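Local coordinates for putative polysaccharide biosynthesis protein with aminopeptidase-like domain (Clostridium acetobutylicum, PDB 3K9T) that binds one zinc ion per subunit and probably takes part in making modified polysaccharides, with no peptidase activity expected despite its aminopeptidase-like fold, at residues 185-190 and 195-200; 297-302 and 317-322. All blocks are in the same frame, centred on the assembly; numbering follows the deposited sequence.

Contact 1: 185-190 and 195-200; sequences TTYTCH and NDNLSG. With ZN (zinc ion), chain B.
The amide of N197 fills the tight end of this buried contact. Its ND2 gives one hydrogen to T186 OG1 at 2.8 Å, close to the amide plane, and the other to a lone pair of Y187 O at 3.1 Å. With CG anti to the backbone N (chi1 -174°), the same nitrogen sits 3.5 Å above the centre of the Y187 ring. Asparagine suits the place because one NH2 supplies both donors while lying over that ring. T186 OG1 also hydrogen-bonds A251 O. G200, lacking a side chain, lets the helix close on the threonine, OG1 coming 3.3 Å from G200 C.

At the zinc end, H190 and D196 share no hydrogen bond and are linked through the metal. D196 OD2 (1.9 Å) and H190 NE2 (2.1 Å) bind the zinc ion, with H325 as third protein ligand. Y187 OH, also bonded to T252, donates to D196 OD1 at 2.5 Å, unusually short at this resolution, probably helping to set the carboxylate's rotation. A cis peptide follows D196, as in related zinc aminopeptidases.

The contact joins strand 181-187 to helix 194-211 in a beta-alpha-beta unit completed by neighbouring strand 219-225; strand 245-250 flanks 181-187 on its other side.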
# COMPACT_ATOMS: atom_id res chain seq x y z
N THR A 185 -27.32 -1.68 17.41
CA THR A 185 -28.55 -0.97 17.16
C THR A 185 -29.29 -1.59 15.99
O THR A 185 -28.69 -2.21 15.11
CB THR A 185 -28.28 0.53 16.85
OG1 THR A 185 -27.93 0.71 15.47
CG2 THR A 185 -27.16 1.05 17.73
N THR A 186 -30.60 -1.42 15.97
CA THR A 186 -31.38 -1.81 14.81
C THR A 186 -32.62 -0.91 14.74
O THR A 186 -33.03 -0.33 15.76
CB THR A 186 -31.71 -3.31 14.83
OG1 THR A 186 -32.14 -3.71 13.53
CG2 THR A 186 -32.79 -3.63 15.90
N TYR A 187 -33.25 -0.82 13.55
CA TYR A 187 -34.36 0.11 13.38
C TYR A 187 -35.74 -0.56 13.25
O TYR A 187 -35.93 -1.57 12.58
CB TYR A 187 -34.05 1.14 12.26
CG TYR A 187 -33.67 0.54 10.94
CD1 TYR A 187 -34.65 0.18 10.05
CD2 TYR A 187 -32.34 0.35 10.57
CE1 TYR A 187 -34.35 -0.37 8.85
CE2 TYR A 187 -32.03 -0.19 9.33
CZ TYR A 187 -33.04 -0.56 8.48
OH TYR A 187 -32.80 -1.14 7.24
N THR A 188 -36.72 0.05 13.91
CA THR A 188 -38.04 -0.55 14.13
C THR A 188 -39.20 0.05 13.33
O THR A 188 -40.36 -0.31 13.54
CB THR A 188 -38.37 -0.42 15.58
OG1 THR A 188 -38.14 0.94 15.97
CG2 THR A 188 -37.47 -1.37 16.40
N CYS A 189 -38.86 0.92 12.37
CA CYS A 189 -39.84 1.72 11.65
C CYS A 189 -40.43 1.07 10.38
O CYS A 189 -41.45 1.53 9.88
CB CYS A 189 -39.19 3.04 11.28
SG CYS A 189 -37.68 2.83 10.28
N HIS A 190 -39.79 0.03 9.85
CA HIS A 190 -40.33 -0.63 8.66
C HIS A 190 -41.47 -1.59 9.00
O HIS A 190 -41.35 -2.38 9.94
CB HIS A 190 -39.26 -1.39 7.93
CG HIS A 190 -38.30 -0.52 7.20
ND1 HIS A 190 -37.80 0.65 7.73
CD2 HIS A 190 -37.71 -0.68 5.99
CE1 HIS A 190 -36.94 1.17 6.87
NE2 HIS A 190 -36.88 0.39 5.81
N ASN A 195 -36.29 -8.69 5.32
CA ASN A 195 -34.86 -8.39 5.38
C ASN A 195 -34.63 -6.97 5.89
O ASN A 195 -33.81 -6.72 6.81
CB ASN A 195 -34.17 -8.64 4.03
CG ASN A 195 -32.72 -9.21 4.20
OD1 ASN A 195 -32.42 -9.89 5.18
ND2 ASN A 195 -31.83 -8.94 3.23
N ASP A 196 -35.39 -6.03 5.34
CA ASP A 196 -35.35 -4.63 5.77
C ASP A 196 -36.72 -4.26 6.40
O ASP A 196 -37.63 -3.90 5.65
CB ASP A 196 -35.02 -3.77 4.54
CG ASP A 196 -35.03 -2.30 4.84
OD1 ASP A 196 -34.77 -1.95 6.01
OD2 ASP A 196 -35.31 -1.48 3.93
N ASN A 197 -36.93 -4.36 7.73
CA ASN A 197 -35.89 -4.76 8.71
C ASN A 197 -36.37 -5.55 9.93
O ASN A 197 -35.96 -5.24 11.07
CB ASN A 197 -35.09 -3.54 9.23
CG ASN A 197 -33.93 -3.96 10.14
OD1 ASN A 197 -33.26 -4.98 9.92
ND2 ASN A 197 -33.69 -3.18 11.20
N LEU A 198 -37.18 -6.59 9.70
CA LEU A 198 -37.49 -7.51 10.80
C LEU A 198 -36.28 -8.40 11.08
O LEU A 198 -36.15 -8.94 12.16
CB LEU A 198 -38.74 -8.40 10.53
CG LEU A 198 -40.03 -7.60 10.58
CD1 LEU A 198 -41.22 -8.47 10.31
CD2 LEU A 198 -40.14 -6.86 11.94
N SER A 199 -35.39 -8.58 10.12
CA SER A 199 -34.24 -9.48 10.35
C SER A 199 -33.30 -8.91 11.44
O SER A 199 -32.86 -9.63 12.34
CB SER A 199 -33.50 -9.73 9.04
OG SER A 199 -32.97 -8.53 8.48
N GLY A 200 -33.03 -7.61 11.38
CA GLY A 200 -32.14 -6.97 12.37
C GLY A 200 -32.76 -6.97 13.75
O GLY A 200 -32.07 -7.19 14.77
ZN ZN B . -35.57 0.42 4.22

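Contact 2: 297-302 and 317-322; sequences SDERQF and SCYGFD
Y319 and E299 approach from opposite directions, the phenol reaching out of a type II beta turn (C318 to F321) toward a carboxylate on the short helical segment 299-302. Y319 holds the second position of the turn. G320 takes the third, whose positive phi glycine adopts readily, and F321 N closes the turn on C318 O at 3.1 Å.

The two flat groups are nearly coplanar, 12° apart, with E299 OE2 lying at the ring edge, 3.1 Å from Y319 OH. The glutamate gets there by a bend at chi2 (-84°), which folds its chain back toward S297. There the backbone N of S297 donates to E299 OE2 from above the carboxylate plane, at 3.1 Å and 151°. K263 forms a salt bridge to the same oxygen, which would probably help keep the buried acid ionised. S297 CB lies 4.2 Å from Y319 CE2, the small serine packing beside the ring while its OG bonds to E227.

The Y319 side chain lies about 6 Å from the zinc ion and about 4 Å from a bound imidazole, which probably comes from the crystallisation liquor. A water in the plane of the ring completes the meeting: it sits 2.7 Å from Y319 OH and donates a weak 3.0 Å bond to E299 OE1.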
# COMPACT_ATOMS: atom_id res chain seq x y z
N SER A 297 -27.86 3.33 6.70
CA SER A 297 -28.59 3.31 7.96
C SER A 297 -27.92 4.16 9.03
O SER A 297 -27.16 5.04 8.70
CB SER A 297 -28.84 1.88 8.44
OG SER A 297 -29.85 1.89 9.44
N ASP A 298 -28.21 3.90 10.31
CA ASP A 298 -27.87 4.85 11.42
C ASP A 298 -26.40 5.08 11.70
O ASP A 298 -26.06 5.93 12.51
CB ASP A 298 -28.60 4.46 12.69
CG ASP A 298 -30.12 4.59 12.57
OD1 ASP A 298 -30.62 5.68 12.21
OD2 ASP A 298 -30.82 3.60 12.85
N GLU A 299 -25.52 4.34 11.04
CA GLU A 299 -24.08 4.59 11.12
C GLU A 299 -23.76 6.01 10.68
O GLU A 299 -22.78 6.60 11.14
CB GLU A 299 -23.29 3.55 10.33
CG GLU A 299 -23.50 3.58 8.83
CD GLU A 299 -24.71 2.83 8.35
OE1 GLU A 299 -25.48 2.32 9.21
OE2 GLU A 299 -24.88 2.75 7.10
N ARG A 300 -24.60 6.59 9.81
CA ARG A 300 -24.52 8.05 9.53
C ARG A 300 -24.68 8.96 10.72
O ARG A 300 -24.00 10.00 10.83
CB ARG A 300 -25.50 8.51 8.45
CG ARG A 300 -26.80 7.81 8.40
CD ARG A 300 -27.33 7.84 6.99
NE ARG A 300 -28.44 8.76 6.96
CZ ARG A 300 -29.69 8.42 6.68
NH1 ARG A 300 -29.98 7.18 6.32
NH2 ARG A 300 -30.65 9.33 6.74
N GLN A 301 -25.60 8.64 11.61
CA GLN A 301 -25.75 9.48 12.80
C GLN A 301 -24.57 9.21 13.74
O GLN A 301 -23.92 10.13 14.17
CB GLN A 301 -27.10 9.30 13.46
CG GLN A 301 -28.28 9.27 12.48
CD GLN A 301 -28.36 10.47 11.57
OE1 GLN A 301 -27.87 11.56 11.90
NE2 GLN A 301 -29.01 10.29 10.40
N PHE A 302 -24.21 7.95 13.95
CA PHE A 302 -23.12 7.65 14.89
C PHE A 302 -21.77 8.13 14.40
O PHE A 302 -20.88 8.36 15.19
CB PHE A 302 -23.08 6.15 15.25
CG PHE A 302 -24.33 5.68 15.91
CD1 PHE A 302 -24.71 6.20 17.12
CD2 PHE A 302 -25.15 4.73 15.30
CE1 PHE A 302 -25.91 5.78 17.74
CE2 PHE A 302 -26.35 4.30 15.93
CZ PHE A 302 -26.72 4.82 17.13
N SER A 317 -27.37 -9.50 2.34
CA SER A 317 -27.56 -8.70 1.14
C SER A 317 -27.99 -7.32 1.62
O SER A 317 -29.07 -7.10 2.15
CB SER A 317 -28.56 -9.30 0.14
OG SER A 317 -28.15 -10.62 -0.23
N CYS A 318 -27.08 -6.40 1.44
CA CYS A 318 -27.27 -5.04 1.82
C CYS A 318 -28.50 -4.37 1.16
O CYS A 318 -28.88 -4.72 0.05
CB CYS A 318 -25.95 -4.31 1.49
SG CYS A 318 -26.05 -2.58 1.83
N TYR A 319 -29.13 -3.42 1.87
CA TYR A 319 -30.24 -2.60 1.34
C TYR A 319 -29.87 -2.09 -0.08
O TYR A 319 -28.75 -1.66 -0.32
CB TYR A 319 -30.61 -1.43 2.29
CG TYR A 319 -29.44 -0.80 2.99
CD1 TYR A 319 -28.54 0.02 2.31
CD2 TYR A 319 -29.20 -1.03 4.35
CE1 TYR A 319 -27.44 0.58 2.97
CE2 TYR A 319 -28.11 -0.45 5.01
CZ TYR A 319 -27.24 0.34 4.33
OH TYR A 319 -26.15 0.89 4.99
N GLY A 320 -30.84 -2.16 -0.99
CA GLY A 320 -30.58 -1.96 -2.40
C GLY A 320 -30.79 -3.27 -3.14
O GLY A 320 -30.92 -3.29 -4.34
N PHE A 321 -30.81 -4.38 -2.41
CA PHE A 321 -31.09 -5.69 -2.99
C PHE A 321 -32.41 -5.73 -3.79
O PHE A 321 -33.35 -4.95 -3.58
CB PHE A 321 -31.09 -6.76 -1.89
CG PHE A 321 -32.22 -6.62 -0.86
CD1 PHE A 321 -33.47 -7.19 -1.10
CD2 PHE A 321 -32.00 -5.98 0.35
CE1 PHE A 321 -34.47 -7.07 -0.17
CE2 PHE A 321 -33.00 -5.87 1.28
CZ PHE A 321 -34.24 -6.42 1.02
N ASP A 322 -32.45 -6.65 -4.75
CA ASP A 322 -33.62 -6.77 -5.62
C ASP A 322 -34.84 -7.15 -4.82
O ASP A 322 -34.88 -8.20 -4.19
CB ASP A 322 -33.40 -7.80 -6.69
CG ASP A 322 -34.53 -7.83 -7.71
OD1 ASP A 322 -35.07 -6.75 -8.05
OD2 ASP A 322 -34.87 -8.94 -8.16
O HOH W 1 -25.93 -0.05 7.51

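Both contacts are buried, but contact 1 is the core one, covering 335 Å² against 93 Å² for contact 2. It couples a central strand to its helix through metal ligation, amide hydrogen bonds to a hydroxyl and a carbonyl, and a phenol bond to a metal-binding carboxylate. Contact 2 joins a short helical segment to a beta turn in a loop through a carboxylate, a phenol and a water. The 317-322 loop is in part exposed, at G320 and D322, and R300 forms a salt bridge to E367 of the second subunit. The contacts touch: Y187 CE2 packs 3.0 Å from S297 OG. Y187, bonded to zinc ligand D196, and Y319, about 6 Å from the zinc, both border the metal's surroundings.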